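Local atomic coordinates of centrosome-associated zinc finger protein Cp190 (Drosophila melanogaster, PDB entry 6ER1), a protein that organises chromatin domains and insulator boundaries when recruited by insulator DNA-binding proteins, and forms homodimers through its N-terminal BTB domain, the part described here. Residues T38-F41 against R42-Q46; K48-R51 against L52-S55; N62-E65 against Q66-I70; K103-G106 against K107-T111; V119-K122 against L123-H127. All blocks are in the same frame, centred on the assembly; numbering follows the deposited sequence. Where two conformers were deposited one is given.

Contact 1: T38-F41 against R42-Q46; sequences TLQF and RDNSQ
Phe-41 N donates to Ser-45 O at 2.9 Å with an N-H...O angle of 175°, and Asn-44 N returns to Phe-41 O, which closes a type I beta turn from Phe-41 to Asn-44. This hairpin links two strands of the BTB sheet. The tight side is the Phe-41 ring: Ser-45 OG meets its edge at CD2, 3.6 Å away, while Asp-43 OD1 accepts from Ser-45 N, an Asx turn, and also from Ser-45 OG, which probably steadies the loop. The other side is wetter. Gln-40 and Gln-46 form an antiparallel non-hydrogen-bonded pair whose side chains share one face of the sheet, and Gln-46 NE2 reaches Gln-40 OE1 at 2.9 Å, the two amide planes 41° apart. The extended chain of Gln-40 (chi1 -175°) carries its amide between Gln-46 and a water, to which NE2 donates a hydrogen bond; that water also bonds Phe-41 O and Asn-44 OD1. A leucine at Gln-40 would probably leave Gln-46 NE2 without its acceptor and the bridging water one partner short. Strand 74-76 flanks strand 37-40, with Ala-74 touching Gln-40 and Gln-46, whereas Phe-41 packs on Ala-83 and Val-86 of helix 83-95.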
loop_
_atom_site.group_PDB
_atom_site.type_symbol
_atom_site.label_atom_id
_atom_site.label_comp_id
_atom_site.label_asym_id
_atom_site.label_seq_id
_atom_site.Cartn_x
_atom_site.Cartn_y
_atom_site.Cartn_z
ATOM N N THR A 38 -14.331 3.438 -3.674
ATOM C CA THR A 38 -15.232 2.597 -4.418
ATOM C C THR A 38 -15.515 3.287 -5.735
ATOM O O THR A 38 -16.013 4.427 -5.745
ATOM C CB THR A 38 -16.528 2.334 -3.639
ATOM O OG1 THR A 38 -16.210 1.688 -2.394
ATOM C CG2 THR A 38 -17.507 1.456 -4.413
ATOM N N LEU A 39 -15.181 2.602 -6.836
ATOM C CA LEU A 39 -15.424 3.108 -8.185
ATOM C C LEU A 39 -16.718 2.522 -8.696
ATOM O O LEU A 39 -16.928 1.311 -8.613
ATOM C CB LEU A 39 -14.306 2.692 -9.130
ATOM C CG LEU A 39 -12.889 2.924 -8.611
ATOM C CD1 LEU A 39 -11.880 2.411 -9.591
ATOM C CD2 LEU A 39 -12.643 4.386 -8.314
ATOM N N GLN A 40 -17.598 3.362 -9.218
ATOM C CA GLN A 40 -18.885 2.911 -9.738
ATOM C C GLN A 40 -19.026 3.158 -11.232
ATOM O O GLN A 40 -18.840 4.309 -11.685
ATOM C CB GLN A 40 -20.031 3.540 -8.953
ATOM C CG GLN A 40 -21.392 2.986 -9.390
ATOM C CD GLN A 40 -22.484 3.292 -8.414
ATOM O OE1 GLN A 40 -22.328 3.096 -7.216
ATOM N NE2 GLN A 40 -23.613 3.771 -8.925
ATOM N N PHE A 41 -19.401 2.089 -11.952
ATOM C CA PHE A 41 -19.587 2.113 -13.393
ATOM C C PHE A 41 -21.033 2.426 -13.797
ATOM O O PHE A 41 -21.937 2.427 -12.951
ATOM C CB PHE A 41 -19.020 0.824 -13.992
ATOM C CG PHE A 41 -17.580 0.613 -13.664
ATOM C CD1 PHE A 41 -16.624 1.450 -14.192
ATOM C CD2 PHE A 41 -17.183 -0.416 -12.845
ATOM C CE1 PHE A 41 -15.282 1.262 -13.898
ATOM C CE2 PHE A 41 -15.863 -0.631 -12.561
ATOM C CZ PHE A 41 -14.889 0.217 -13.079
ATOM N N ARG A 42 -21.244 2.693 -15.081
ATOM C CA ARG A 42 -22.563 3.103 -15.593
ATOM C C ARG A 42 -23.621 2.031 -15.359
ATOM O O ARG A 42 -24.802 2.355 -15.123
ATOM C CB ARG A 42 -22.500 3.466 -17.086
ATOM C CG ARG A 42 -21.766 4.769 -17.386
ATOM C CD ARG A 42 -21.919 5.178 -18.858
ATOM N NE ARG A 42 -23.255 5.700 -19.139
ATOM C CZ ARG A 42 -23.647 6.159 -20.330
ATOM N NH1 ARG A 42 -24.885 6.596 -20.488
ATOM N NH2 ARG A 42 -22.815 6.191 -21.368
ATOM N N ASP A 43 -23.191 0.758 -15.396
ATOM C CA ASP A 43 -24.089 -0.390 -15.138
ATOM C C ASP A 43 -24.369 -0.646 -13.617
ATOM O O ASP A 43 -25.038 -1.628 -13.254
ATOM C CB ASP A 43 -23.528 -1.659 -15.869
ATOM C CG ASP A 43 -22.170 -2.154 -15.322
ATOM O OD1 ASP A 43 -21.683 -1.587 -14.329
ATOM O OD2 ASP A 43 -21.653 -3.166 -15.899
ATOM N N ASN A 44 -23.850 0.243 -12.763
ATOM C CA ASN A 44 -23.984 0.251 -11.284
ATOM C C ASN A 44 -23.063 -0.746 -10.589
ATOM O O ASN A 44 -23.070 -0.828 -9.356
ATOM C CB ASN A 44 -25.435 0.141 -10.770
ATOM C CG ASN A 44 -26.344 1.224 -11.328
ATOM O OD1 ASN A 44 -25.971 2.400 -11.421
ATOM N ND2 ASN A 44 -27.547 0.831 -11.710
ATOM N N SER A 45 -22.221 -1.458 -11.347
ATOM C CA SER A 45 -21.236 -2.354 -10.742
ATOM C C SER A 45 -20.117 -1.511 -10.110
ATOM O O SER A 45 -19.951 -0.323 -10.418
ATOM C CB SER A 45 -20.662 -3.348 -11.748
ATOM O OG SER A 45 -19.903 -2.712 -12.741
ATOM N N GLN A 46 -19.415 -2.110 -9.165
ATOM C CA GLN A 46 -18.420 -1.411 -8.386
ATOM C C GLN A 46 -17.129 -2.176 -8.321
ATOM O O GLN A 46 -17.107 -3.402 -8.306
ATOM C CB GLN A 46 -18.952 -1.167 -6.979
ATOM C CG GLN A 46 -20.149 -0.244 -6.921
ATOM C CD GLN A 46 -20.641 0.023 -5.522
ATOM O OE1 GLN A 46 -20.446 -0.784 -4.605
ATOM N NE2 GLN A 46 -21.312 1.142 -5.352
HETATM O O HOH W 1 -23.939 4.333 -11.685
#

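Contact 2: K48-R51 against L52-S55; sequences KVHR and LVLS
Val-49 lays its CG2 methyl against CD2 of Leu-54 at 3.6 Å, the two side chains crossing at about a right angle, and Leu-54 CD1 also reaches Val-49 CB. With Val-49 CG1 anti to the carbonyl carbon (chi1 -61°), CG2 falls between the backbone N and the carbonyl carbon and is turned to the leucine. Beside this pair, His-50 CB touches Val-53 CG2 at 3.8 Å. The chain passes here from strand 46-49 into helix 51-57 of the BTB fold, with His-50 at the N-cap position. His-50 O accepts from Leu-54 N at 3.3 Å and, weakly, from Val-53 N. The His-50 ring is held elsewhere: ND1 bonds Tyr-94 OH and NE2 bonds Asp-33 O. At the next residue, Arg-51 O is gripped twice by Ser-55. The amide N donates in the carbonyl plane at 2.9 Å, while OG comes from above that plane, 46° out of it. Replacing Ser-55 with alanine would probably leave Arg-51 O with the amide bond but without the second grip of the hydroxyl. Leu-52 and His-50 each pack on the other's counterpart in the second subunit, and Tyr-34 of that subunit touches Arg-51 and Ser-55.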
loop_
_atom_site.group_PDB
_atom_site.type_symbol
_atom_site.label_atom_id
_atom_site.label_comp_id
_atom_site.label_asym_id
_atom_site.label_seq_id
_atom_site.Cartn_x
_atom_site.Cartn_y
_atom_site.Cartn_z
ATOM N N LYS A 48 -13.758 -1.949 -5.737
ATOM C CA LYS A 48 -13.168 -1.361 -4.520
ATOM C C LYS A 48 -11.660 -1.460 -4.549
ATOM O O LYS A 48 -11.123 -2.534 -4.820
ATOM C CB LYS A 48 -13.713 -2.038 -3.278
ATOM C CG LYS A 48 -15.203 -1.782 -3.144
ATOM C CD LYS A 48 -15.878 -2.379 -1.941
ATOM C CE LYS A 48 -17.343 -1.916 -1.938
ATOM N NZ LYS A 48 -18.128 -2.401 -0.773
ATOM N N VAL A 49 -10.981 -0.352 -4.250
ATOM C CA VAL A 49 -9.554 -0.261 -4.436
ATOM C C VAL A 49 -8.950 0.483 -3.223
ATOM O O VAL A 49 -9.652 1.003 -2.353
ATOM C CB VAL A 49 -9.229 0.473 -5.768
ATOM C CG1 VAL A 49 -9.783 -0.256 -6.960
ATOM C CG2 VAL A 49 -9.743 1.905 -5.750
ATOM N N HIS A 50 -7.630 0.575 -3.244
ATOM C CA HIS A 50 -6.821 1.360 -2.280
ATOM C C HIS A 50 -6.304 2.598 -2.954
ATOM O O HIS A 50 -5.536 2.500 -3.912
ATOM C CB HIS A 50 -5.656 0.545 -1.763
ATOM C CG HIS A 50 -6.035 -0.753 -1.135
ATOM N ND1 HIS A 50 -6.045 -1.940 -1.850
ATOM C CD2 HIS A 50 -6.464 -1.065 0.113
ATOM C CE1 HIS A 50 -6.433 -2.923 -1.069
ATOM N NE2 HIS A 50 -6.705 -2.424 0.129
ATOM N N ARG A 51 -6.686 3.763 -2.447
ATOM C CA ARG A 51 -6.264 5.045 -3.001
ATOM C C ARG A 51 -4.752 5.122 -3.193
ATOM O O ARG A 51 -4.303 5.598 -4.250
ATOM C CB ARG A 51 -6.759 6.169 -2.128
ATOM C CG ARG A 51 -6.751 7.519 -2.772
ATOM C CD ARG A 51 -7.326 8.580 -1.823
ATOM N NE ARG A 51 -8.794 8.527 -1.828
ATOM C CZ ARG A 51 -9.568 8.039 -0.866
ATOM N NH1 ARG A 51 -9.055 7.539 0.250
ATOM N NH2 ARG A 51 -10.897 8.052 -1.019
ATOM N N LEU A 52 -3.983 4.655 -2.195
ATOM C CA LEU A 52 -2.544 4.772 -2.267
ATOM C C LEU A 52 -1.955 3.940 -3.383
ATOM O O LEU A 52 -0.917 4.337 -3.952
ATOM C CB LEU A 52 -1.935 4.465 -0.923
ATOM C CG LEU A 52 -1.679 3.075 -0.399
ATOM C CD1 LEU A 52 -0.527 2.412 -1.148
ATOM C CD2 LEU A 52 -1.329 3.085 1.079
ATOM N N VAL A 53 -2.598 2.794 -3.720
ATOM C CA VAL A 53 -2.063 1.995 -4.813
ATOM C C VAL A 53 -2.243 2.742 -6.140
ATOM O O VAL A 53 -1.339 2.791 -6.999
ATOM C CB VAL A 53 -2.759 0.621 -4.863
ATOM C CG1 VAL A 53 -2.280 -0.160 -6.065
ATOM C CG2 VAL A 53 -2.422 -0.161 -3.586
ATOM N N LEU A 54 -3.429 3.297 -6.321
ATOM C CA LEU A 54 -3.731 4.048 -7.554
ATOM C C LEU A 54 -2.770 5.255 -7.681
ATOM O O LEU A 54 -2.167 5.542 -8.746
ATOM C CB LEU A 54 -5.187 4.494 -7.547
ATOM C CG LEU A 54 -6.193 3.421 -8.098
ATOM C CD1 LEU A 54 -6.027 2.035 -7.590
ATOM C CD2 LEU A 54 -7.614 3.854 -7.836
ATOM N N SER A 55 -2.523 5.887 -6.555
ATOM C CA SER A 55 -1.710 7.120 -6.533
ATOM C C SER A 55 -0.223 6.880 -6.843
ATOM O O SER A 55 0.478 7.801 -7.267
ATOM C CB SER A 55 -1.816 7.830 -5.207
ATOM O OG SER A 55 -3.184 8.152 -4.900
#

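Contact 3: N62-E65 against Q66-I70; sequences NVLE and QTCEI
The flat amide of Gln-66 is linked to the carbonyl of Asn-62 by a water that accepts from Gln-66 NE2 and donates to Asn-62 O. Gln-66 reaches back one turn along the helix: its CG lies 3.3 Å from Asn-62 O, and the bend at chi2 (-65°) brings NE2 to the water. That same carbonyl oxygen takes the backbone bond from Gln-66 N, so a direct bond and a water bridge join these two residues. At Leu-64 O, Cys-68 N arrives in the carbonyl plane at 2.9 Å, whereas Thr-67 N comes from above it, 68° out, at 3.1 Å. These two donors mark the end of helix 60-67, where Cys-68 is the first residue to leave helical backbone angles and the chain turns toward strand 70-71 of the BTB sheet. Thr-67 is also held through its side chain, with OG1 donating to Val-63 O at 2.8 Å from above the carbonyl plane. A second water donates to both Glu-65 O and Cys-68 O and spans the turn. On the buried side Leu-64 CD2 lies 4.0 Å from Cys-68 SG, and both side chains touch Leu-75 of strand 74-76. The carboxylate of Glu-65 pairs with Arg-51, while Asn-62 ND2 bonds Asp-59 OD1 of its own chain and Tyr-34 OH of the second subunit.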
loop_
_atom_site.group_PDB
_atom_site.type_symbol
_atom_site.label_atom_id
_atom_site.label_comp_id
_atom_site.label_asym_id
_atom_site.label_seq_id
_atom_site.Cartn_x
_atom_site.Cartn_y
_atom_site.Cartn_z
ATOM N N ASN A 62 -7.058 11.025 -8.259
ATOM C CA ASN A 62 -7.133 12.205 -7.412
ATOM C C ASN A 62 -8.014 13.289 -8.057
ATOM O O ASN A 62 -8.878 13.873 -7.418
ATOM C CB ASN A 62 -5.752 12.772 -7.024
ATOM C CG ASN A 62 -4.958 11.831 -6.133
ATOM O OD1 ASN A 62 -5.507 11.191 -5.250
ATOM N ND2 ASN A 62 -3.644 11.798 -6.331
ATOM N N VAL A 63 -7.804 13.507 -9.341
ATOM C CA VAL A 63 -8.616 14.517 -10.033
ATOM C C VAL A 63 -10.066 14.100 -10.157
ATOM O O VAL A 63 -10.946 14.938 -10.002
ATOM C CB VAL A 63 -7.958 15.007 -11.359
ATOM C CG1 VAL A 63 -8.935 15.276 -12.488
ATOM C CG2 VAL A 63 -7.192 16.290 -11.067
ATOM N N LEU A 64 -10.303 12.800 -10.390
ATOM C CA LEU A 64 -11.704 12.296 -10.407
ATOM C C LEU A 64 -12.396 12.537 -9.051
ATOM O O LEU A 64 -13.524 12.973 -9.006
ATOM C CB LEU A 64 -11.727 10.808 -10.771
ATOM C CG LEU A 64 -11.263 10.392 -12.148
ATOM C CD1 LEU A 64 -11.550 8.914 -12.372
ATOM C CD2 LEU A 64 -11.847 11.265 -13.246
ATOM N N GLU A 65 -11.678 12.313 -7.946
ATOM C CA GLU A 65 -12.265 12.550 -6.653
ATOM C C GLU A 65 -12.566 14.026 -6.392
ATOM O O GLU A 65 -13.479 14.325 -5.638
ATOM C CB GLU A 65 -11.346 12.019 -5.566
ATOM C CG GLU A 65 -11.396 10.522 -5.443
ATOM C CD GLU A 65 -10.824 10.067 -4.130
ATOM O OE1 GLU A 65 -11.628 9.851 -3.191
ATOM O OE2 GLU A 65 -9.588 9.944 -4.054
ATOM N N GLN A 66 -11.784 14.924 -6.998
ATOM C CA GLN A 66 -12.038 16.361 -6.930
ATOM C C GLN A 66 -13.189 16.847 -7.834
ATOM O O GLN A 66 -13.734 17.899 -7.588
ATOM C CB GLN A 66 -10.761 17.157 -7.290
ATOM C CG GLN A 66 -9.570 16.978 -6.371
ATOM C CD GLN A 66 -9.854 17.511 -4.999
ATOM O OE1 GLN A 66 -10.155 18.687 -4.847
ATOM N NE2 GLN A 66 -9.822 16.642 -4.001
ATOM N N THR A 67 -13.557 16.091 -8.871
ATOM C CA THR A 67 -14.408 16.621 -9.951
ATOM C C THR A 67 -15.624 15.805 -10.328
ATOM O O THR A 67 -16.452 16.249 -11.169
ATOM C CB THR A 67 -13.592 16.794 -11.242
ATOM O OG1 THR A 67 -13.116 15.521 -11.687
ATOM C CG2 THR A 67 -12.485 17.814 -11.061
ATOM N N CYS A 68 -15.744 14.612 -9.777
ATOM C CA CYS A 68 -16.855 13.726 -10.136
ATOM C C CYS A 68 -17.801 13.517 -8.967
ATOM O O CYS A 68 -17.438 13.703 -7.815
ATOM C CB CYS A 68 -16.328 12.400 -10.658
ATOM S SG CYS A 68 -15.491 12.547 -12.261
ATOM N N GLU A 69 -19.033 13.171 -9.288
ATOM C CA GLU A 69 -20.058 12.969 -8.268
ATOM C C GLU A 69 -19.771 11.731 -7.376
ATOM O O GLU A 69 -19.221 10.708 -7.830
ATOM C CB GLU A 69 -21.414 12.774 -8.962
ATOM C CG GLU A 69 -22.631 12.779 -8.040
ATOM C CD GLU A 69 -23.917 12.415 -8.761
ATOM O OE1 GLU A 69 -25.004 12.670 -8.202
ATOM O OE2 GLU A 69 -23.837 11.859 -9.877
ATOM N N ILE A 70 -20.119 11.849 -6.097
ATOM C CA ILE A 70 -20.082 10.725 -5.163
ATOM C C ILE A 70 -21.533 10.406 -4.772
ATOM O O ILE A 70 -22.285 11.303 -4.367
ATOM C CB ILE A 70 -19.189 11.059 -3.950
ATOM C CG1 ILE A 70 -17.730 11.202 -4.415
ATOM C CG2 ILE A 70 -19.295 9.992 -2.860
ATOM C CD1 ILE A 70 -16.859 12.050 -3.527
HETATM O O HOH W 2 -8.805 14.294 -4.598
HETATM O O HOH W 3 -15.970 15.334 -6.314
#

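Contact 4: K103-G106 against K107-T111; sequences KMYG and KLLRT
Met-104 O accepts from Leu-108 N at 2.9 Å with an N-H...O angle of 165°, the first of three successive i to i+4 bonds that open helix 105-115 in the C-terminal part of the BTB/POZ domain. Tyr-105 O is satisfied likewise by Leu-109 N, and Gly-106 O by Arg-110 N. Ahead of them, where a 3-10 segment leads into the helix, a water takes the place of a direct bond: it donates to Lys-103 O and accepts from Lys-107 N at 3.0 Å. One turn later Lys-107 O has two donors, Thr-111 N and Thr-111 OG1, which reach it from opposite faces of its carbonyl plane. The polar ends of the longer side chains find partners beyond this turn. Lys-107 NZ forms a salt bridge with Asp-84 of helix 83-95, and Tyr-105 OH bonds the carbonyl of Leu-124.

Apolar contacts join the same residues. Met-104, bent at chi2 and chi3, lies alongside Lys-107; in the conformer given, Met-104 CE is 3.9 Å from Lys-107 CD, while Met-104 CB touches Leu-108 CD1. Tyr-105 has CG anti to the backbone N (chi1 174°), which sets the ring beside the Leu-109 side chain, both pointing the same way, with Leu-109 CD2 3.9 Å from Tyr-105 OH. Gly-106 has no side chain, and the guanidinium of Arg-110 folds back over its peptide. Gly-106 O then sits over the centre of that flat group, 3.4 Å from its plane.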
loop_
_atom_site.group_PDB
_atom_site.type_symbol
_atom_site.label_atom_id
_atom_site.label_comp_id
_atom_site.label_asym_id
_atom_site.label_seq_id
_atom_site.Cartn_x
_atom_site.Cartn_y
_atom_site.Cartn_z
ATOM N N LYS A 103 -7.373 -5.952 -29.423
ATOM C CA LYS A 103 -8.332 -5.000 -29.876
ATOM C C LYS A 103 -8.504 -3.756 -28.963
ATOM O O LYS A 103 -9.031 -2.750 -29.363
ATOM C CB LYS A 103 -9.683 -5.704 -30.102
ATOM C CG LYS A 103 -10.441 -6.115 -28.884
ATOM C CD LYS A 103 -11.762 -6.823 -29.252
ATOM C CE LYS A 103 -12.802 -6.677 -28.146
ATOM N NZ LYS A 103 -13.925 -7.670 -28.187
ATOM N N MET A 104 -8.076 -3.927 -27.707
ATOM C CA MET A 104 -8.117 -2.819 -26.740
ATOM C C MET A 104 -6.820 -2.018 -26.688
ATOM O O MET A 104 -6.793 -1.050 -25.843
ATOM C CB MET A 104 -8.414 -3.398 -25.334
ATOM C CG MET A 104 -9.829 -3.896 -25.157
ATOM S SD MET A 104 -11.058 -2.599 -25.149
ATOM C CE MET A 104 -10.525 -1.599 -23.779
ATOM N N TYR A 105 -5.804 -2.343 -27.426
ATOM C CA TYR A 105 -4.476 -1.664 -27.291
ATOM C C TYR A 105 -4.693 -0.218 -27.455
ATOM O O TYR A 105 -4.187 0.591 -26.548
ATOM C CB TYR A 105 -3.477 -2.192 -28.318
ATOM C CG TYR A 105 -2.184 -1.437 -28.301
ATOM C CD1 TYR A 105 -1.266 -1.718 -27.303
ATOM C CD2 TYR A 105 -1.887 -0.501 -29.228
ATOM C CE1 TYR A 105 -0.062 -1.048 -27.279
ATOM C CE2 TYR A 105 -0.659 0.192 -29.213
ATOM C CZ TYR A 105 0.250 -0.106 -28.221
ATOM O OH TYR A 105 1.451 0.579 -28.234
ATOM N N GLY A 106 -5.224 0.314 -28.513
ATOM C CA GLY A 106 -5.314 1.730 -28.711
ATOM C C GLY A 106 -6.159 2.415 -27.736
ATOM O O GLY A 106 -5.778 3.551 -27.266
ATOM N N LYS A 107 -7.212 1.861 -27.236
ATOM C CA LYS A 107 -8.059 2.464 -26.282
ATOM C C LYS A 107 -7.245 2.554 -24.954
ATOM O O LYS A 107 -7.394 3.596 -24.252
ATOM C CB LYS A 107 -9.329 1.627 -26.050
ATOM C CG LYS A 107 -10.433 2.422 -25.382
ATOM C CD LYS A 107 -11.794 1.753 -25.317
ATOM C CE LYS A 107 -12.759 2.666 -24.578
ATOM N NZ LYS A 107 -14.159 2.150 -24.563
ATOM N N LEU A 108 -6.557 1.518 -24.593
ATOM C CA LEU A 108 -5.755 1.539 -23.347
ATOM C C LEU A 108 -4.694 2.583 -23.505
ATOM O O LEU A 108 -4.438 3.322 -22.462
ATOM C CB LEU A 108 -5.184 0.180 -23.062
ATOM C CG LEU A 108 -6.216 -0.831 -22.555
ATOM C CD1 LEU A 108 -5.636 -2.241 -22.678
ATOM C CD2 LEU A 108 -6.585 -0.556 -21.089
ATOM N N LEU A 109 -4.032 2.737 -24.619
ATOM C CA LEU A 109 -2.997 3.765 -24.826
ATOM C C LEU A 109 -3.621 5.093 -24.733
ATOM O O LEU A 109 -3.050 5.996 -24.001
ATOM C CB LEU A 109 -2.266 3.524 -26.108
ATOM C CG LEU A 109 -1.138 4.400 -26.469
ATOM C CD1 LEU A 109 -0.141 4.557 -25.330
ATOM C CD2 LEU A 109 -0.444 3.964 -27.721
ATOM N N ARG A 110 -4.735 5.418 -25.338
ATOM C CA ARG A 110 -5.372 6.703 -25.219
ATOM C C ARG A 110 -5.780 6.958 -23.770
ATOM O O ARG A 110 -5.646 8.150 -23.312
ATOM C CB ARG A 110 -6.556 6.883 -26.194
ATOM C CG ARG A 110 -6.090 6.954 -27.643
ATOM C CD ARG A 110 -7.255 7.141 -28.626
ATOM N NE ARG A 110 -8.194 6.027 -28.697
ATOM C CZ ARG A 110 -8.004 4.979 -29.489
ATOM N NH1 ARG A 110 -6.959 4.871 -30.270
ATOM N NH2 ARG A 110 -8.965 4.044 -29.503
ATOM N N THR A 111 -6.236 5.995 -23.030
ATOM C CA THR A 111 -6.629 6.155 -21.662
ATOM C C THR A 111 -5.318 6.469 -20.835
ATOM O O THR A 111 -5.396 7.421 -19.980
ATOM C CB THR A 111 -7.324 4.955 -21.080
ATOM O OG1 THR A 111 -8.549 4.749 -21.848
ATOM C CG2 THR A 111 -7.712 5.070 -19.679
HETATM O O HOH W 4 -8.311 -0.113 -29.151
#

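Contact 5: V119-K122 against L123-H127; sequences VLLK and LLEAH. With PO4 (phosphate ion), chain B.
Leu-120 has CG anti to the backbone N (chi1 179°) and Leu-124 has CG anti to the carbonyl carbon (chi1 -77°), torsions that bring the two side chains together one turn apart. CG of Leu-120 then lies 3.9 Å from Leu-124 CD1, and its CD1 also reaches Leu-124 CG. In the backbone, Leu-124 N donates to Leu-120 O at 2.9 Å, and Leu-123 N to Val-119 O at a longer 3.3 Å. The helix ends at Leu-124, and Glu-125 is the first residue to leave helical backbone angles: its N bonds Leu-121 O and, weakly, Lys-122 O. The Glu-125 side chain runs alongside Leu-121, with CG only 3.1 Å from Leu-121 O. Farther along the extended tail, a phosphate, probably from the crystallisation liquor, lies at the edge of the His-127 ring; the ND1 to O4 distance of 2.4 Å is very short, so its detail is doubtful. Helix 118-124 is the last in this BTB domain. Leu-120 packs on Ile-89 and Phe-92 of helix 83-95 and on Leu-98 of strand 97-101, Leu-121 lies against helix 105-115, and Val-119 touches Trp-17 and Leu-123 touches Lys-13, both of the second subunit.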
loop_
_atom_site.group_PDB
_atom_site.type_symbol
_atom_site.label_atom_id
_atom_site.label_comp_id
_atom_site.label_asym_id
_atom_site.label_seq_id
_atom_site.Cartn_x
_atom_site.Cartn_y
_atom_site.Cartn_z
ATOM N N VAL A 119 4.116 5.244 -16.286
ATOM C CA VAL A 119 4.654 3.897 -16.209
ATOM C C VAL A 119 3.916 2.946 -17.202
ATOM O O VAL A 119 4.526 2.061 -17.747
ATOM C CB VAL A 119 4.663 3.335 -14.782
ATOM C CG1 VAL A 119 3.291 3.175 -14.202
ATOM C CG2 VAL A 119 5.524 2.087 -14.634
ATOM N N LEU A 120 2.636 3.180 -17.373
ATOM C CA LEU A 120 1.842 2.326 -18.316
ATOM C C LEU A 120 2.122 2.742 -19.771
ATOM O O LEU A 120 2.198 1.878 -20.666
ATOM C CB LEU A 120 0.364 2.438 -17.955
ATOM C CG LEU A 120 -0.570 1.630 -18.877
ATOM C CD1 LEU A 120 -0.128 0.179 -18.887
ATOM C CD2 LEU A 120 -1.960 1.840 -18.315
ATOM N N LEU A 121 2.246 4.047 -20.011
ATOM C CA LEU A 121 2.678 4.521 -21.353
ATOM C C LEU A 121 3.972 3.866 -21.799
ATOM O O LEU A 121 4.087 3.385 -22.937
ATOM C CB LEU A 121 2.857 6.051 -21.353
ATOM C CG LEU A 121 1.538 6.799 -21.218
ATOM C CD1 LEU A 121 1.663 8.268 -20.834
ATOM C CD2 LEU A 121 0.728 6.668 -22.485
ATOM N N LYS A 122 4.965 3.875 -20.922
ATOM C CA LYS A 122 6.236 3.273 -21.241
ATOM C C LYS A 122 6.079 1.780 -21.556
ATOM O O LYS A 122 6.682 1.259 -22.497
ATOM C CB LYS A 122 7.216 3.525 -20.074
ATOM C CG LYS A 122 7.648 4.966 -20.023
ATOM C CD LYS A 122 8.750 5.184 -19.000
ATOM C CE LYS A 122 9.131 6.650 -18.880
ATOM N NZ LYS A 122 9.861 6.887 -17.609
ATOM N N LEU A 123 5.268 1.089 -20.770
ATOM C CA LEU A 123 5.039 -0.333 -21.026
ATOM C C LEU A 123 4.363 -0.573 -22.407
ATOM O O LEU A 123 4.801 -1.441 -23.172
ATOM C CB LEU A 123 4.217 -0.912 -19.894
ATOM C CG LEU A 123 3.857 -2.396 -20.050
ATOM C CD1 LEU A 123 5.096 -3.271 -20.178
ATOM C CD2 LEU A 123 2.977 -2.847 -18.918
ATOM N N LEU A 124 3.340 0.217 -22.700
ATOM C CA LEU A 124 2.551 -0.001 -23.947
ATOM C C LEU A 124 3.371 0.360 -25.145
ATOM O O LEU A 124 3.149 -0.177 -26.234
ATOM C CB LEU A 124 1.309 0.839 -23.873
ATOM C CG LEU A 124 0.212 0.284 -22.964
ATOM C CD1 LEU A 124 -0.846 1.352 -22.800
ATOM C CD2 LEU A 124 -0.397 -1.003 -23.475
ATOM N N GLU A 125 4.376 1.221 -24.953
ATOM C CA GLU A 125 5.233 1.682 -26.036
ATOM C C GLU A 125 6.582 0.954 -26.076
ATOM O O GLU A 125 7.426 1.320 -26.883
ATOM C CB GLU A 125 5.453 3.194 -25.869
ATOM C CG GLU A 125 4.183 4.015 -26.021
ATOM C CD GLU A 125 4.290 5.479 -25.621
ATOM O OE1 GLU A 125 5.354 5.956 -25.164
ATOM O OE2 GLU A 125 3.263 6.170 -25.758
ATOM N N ALA A 126 6.769 -0.095 -25.275
ATOM C CA ALA A 126 8.061 -0.799 -25.170
ATOM C C ALA A 126 8.406 -1.553 -26.433
ATOM O O ALA A 126 7.533 -2.080 -27.119
ATOM C CB ALA A 126 8.055 -1.776 -23.986
ATOM N N HIS A 127 9.702 -1.649 -26.713
ATOM C CA HIS A 127 10.151 -2.376 -27.893
ATOM C C HIS A 127 11.442 -3.129 -27.653
ATOM O O HIS A 127 12.134 -2.889 -26.675
ATOM C CB HIS A 127 10.276 -1.408 -29.073
ATOM C CG HIS A 127 11.185 -0.254 -28.815
ATOM N ND1 HIS A 127 12.540 -0.315 -29.029
ATOM C CD2 HIS A 127 10.935 0.992 -28.351
ATOM C CE1 HIS A 127 13.090 0.845 -28.721
ATOM N NE2 HIS A 127 12.135 1.652 -28.299
HETATM P P PO4 B . 15.479 -1.519 -30.262
HETATM O O1 PO4 B . 15.805 -0.066 -30.017
HETATM O O2 PO4 B . 16.202 -2.182 -29.124
HETATM O O3 PO4 B . 15.958 -1.980 -31.602
HETATM O O4 PO4 B . 13.994 -1.782 -30.192
#

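How the contacts relate
From the N terminus, contact 1 closes the hairpin between strands 37-40 and 46-49, and contact 2 follows where the second strand runs into helix 51-57; Thr-38 packs on Lys-48 between them. Contact 3 ends the next helix, 60-67, and is tied to contact 2 by the salt bridge from Arg-51 NE to Glu-65 OE2, 2.8 Å long. Contacts 4 and 5 begin and end the last two helices and touch through Leu-109 and Leu-121, with centres about 12 Å apart. All five are local and in series, none nested or crossing. Contacts 1 and 5 lie on opposite sides of the chain's centre, while contacts 2, 3 and 5 reach the second subunit.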